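Local coordinates for putative capsular polysaccharide biosynthesis protein (Streptococcus pneumoniae serotype 4, PDB 6EWJ), which acts as an essential PLP-dependent aminotransferase, probably on a sugar substrate, in pneumococcal teichoic acid biosynthesis, at the interface of chains A and B. Coordinates in Å, arbitrary orientation; residue numbers count along the deposited sequence, not the author numbering. Chains: chain A/B, Putative capsular polysaccharide biosynthesis protein.

The interface of chains A and B. Residues chain A 17, 19, 202-203, 208, 210; chain B 36-37.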
loop_
_atom_site.group_PDB
_atom_site.type_symbol
_atom_site.label_atom_id
_atom_site.label_comp_id
_atom_site.label_asym_id
_atom_site.label_seq_id
_atom_site.Cartn_x
_atom_site.Cartn_y
_atom_site.Cartn_z
ATOM N N PRO A 17 12.731 11.776 -13.362
ATOM C CA PRO A 17 11.457 12.417 -13.177
ATOM C C PRO A 17 11.469 13.847 -13.719
ATOM O O PRO A 17 12.513 14.503 -13.716
ATOM C CB PRO A 17 11.304 12.401 -11.643
ATOM C CG PRO A 17 12.684 12.593 -11.148
ATOM C CD PRO A 17 13.536 11.795 -12.121
ATOM N N ILE A 19 9.870 17.005 -12.690
ATOM C CA ILE A 19 9.163 17.715 -11.631
ATOM C C ILE A 19 9.595 19.167 -11.703
ATOM O O ILE A 19 10.790 19.450 -11.775
ATOM C CB ILE A 19 9.518 17.146 -10.234
ATOM C CG1 ILE A 19 9.332 15.613 -10.171
ATOM C CG2 ILE A 19 8.738 17.860 -9.143
ATOM C CD1 ILE A 19 7.910 15.116 -10.398
ATOM N N HIS A 202 3.791 5.587 -11.174
ATOM C CA HIS A 202 5.126 5.346 -10.634
ATOM C C HIS A 202 6.140 6.374 -11.129
ATOM O O HIS A 202 5.941 6.975 -12.240
ATOM C CB HIS A 202 5.559 3.912 -10.978
ATOM C CG HIS A 202 6.890 3.537 -10.414
ATOM N ND1 HIS A 202 8.064 3.660 -11.129
ATOM C CD2 HIS A 202 7.237 3.029 -9.217
ATOM C CE1 HIS A 202 9.081 3.262 -10.379
ATOM N NE2 HIS A 202 8.606 2.899 -9.201
ATOM N N ALA A 203 7.183 6.627 -10.330
ATOM C CA ALA A 203 8.267 7.602 -10.664
ATOM C C ALA A 203 8.733 7.655 -12.121
ATOM O O ALA A 203 9.116 8.710 -12.612
ATOM C CB ALA A 203 9.471 7.392 -9.758
ATOM N N THR A 208 3.381 11.094 -13.171
ATOM C CA THR A 208 3.927 10.542 -11.968
ATOM C C THR A 208 3.438 11.211 -10.696
ATOM O O THR A 208 3.276 12.432 -10.614
ATOM C CB THR A 208 5.471 10.491 -11.991
ATOM O OG1 THR A 208 5.909 9.621 -10.946
ATOM C CG2 THR A 208 6.090 11.828 -11.818
ATOM N N ALA A 210 5.280 9.836 -8.055
ATOM C CA ALA A 210 6.375 9.062 -7.421
ATOM C C ALA A 210 5.969 7.586 -7.146
ATOM O O ALA A 210 6.614 6.639 -7.628
ATOM C CB ALA A 210 6.894 9.726 -6.160
ATOM N N ILE B 36 12.604 10.296 -6.333
ATOM C CA ILE B 36 11.324 10.629 -5.702
ATOM C C ILE B 36 10.597 9.444 -5.067
ATOM O O ILE B 36 9.738 9.658 -4.221
ATOM C CB ILE B 36 10.357 11.443 -6.613
ATOM C CG1 ILE B 36 10.075 10.687 -7.947
ATOM C CG2 ILE B 36 10.941 12.822 -6.871
ATOM C CD1 ILE B 36 8.950 11.313 -8.752
ATOM N N THR B 37 10.862 8.228 -5.534
ATOM C CA THR B 37 10.409 7.045 -4.821
ATOM C C THR B 37 11.559 6.601 -3.908
ATOM O O THR B 37 12.341 7.443 -3.468
ATOM C CB THR B 37 9.835 5.939 -5.765
ATOM O OG1 THR B 37 9.244 4.896 -4.971
ATOM C CG2 THR B 37 10.861 5.368 -6.711
#
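B:Ile36 inserts its CG1-CD1 branch between A:Ala203, A:Ala210 and A:Pro17, joining the two subunits of this DegT/DnrJ/EryC1-family aminotransferase, whose fold and two-fold pairing are typical of PLP-dependent enzymes working as dimers. The patch centre is about 6 Å from A:Lys205, the lysine predicted to bind PLP as an imine, with no cofactor bound in this apo form. The tight part lies around the isoleucine branch. The CD1 methyl of B:Ile36 rests 3.7 Å from A:Ala210 CB. On another side, CG1 of B:Ile36 packs 3.8 Å from A:Ala203 CB. CG1 stands between the backbone N and the carbonyl carbon (chi1 57°), and the nearly extended chi2 of 170° carries CD1 onward to meet A:Thr208 tip to tip. The main chain closes in as well, with the carbonyl O of B:Ile36 3.4 Å from A:Ala210 CB. Behind this apolar wall, A:Ala210 N donates a hydrogen bond of 3.0 Å to the hydroxyl OG1 of A:Thr208 (151° at H), tying together two loop residues of chain A that flank the isoleucine. A second packed contact is made by B:Thr37, which presents its CG2 methyl to A:Ala203 CB at 3.9 Å. Its reach to A:His202 is looser, and the side chains of B:Thr37 and A:His202 cross at about a right angle.

Packing slackens toward the other end. A:Pro17 CB still touches B:Ile36 CD1 at 3.9 Å, but A:Ile19 stands farther back from the same methyl and loses little surface.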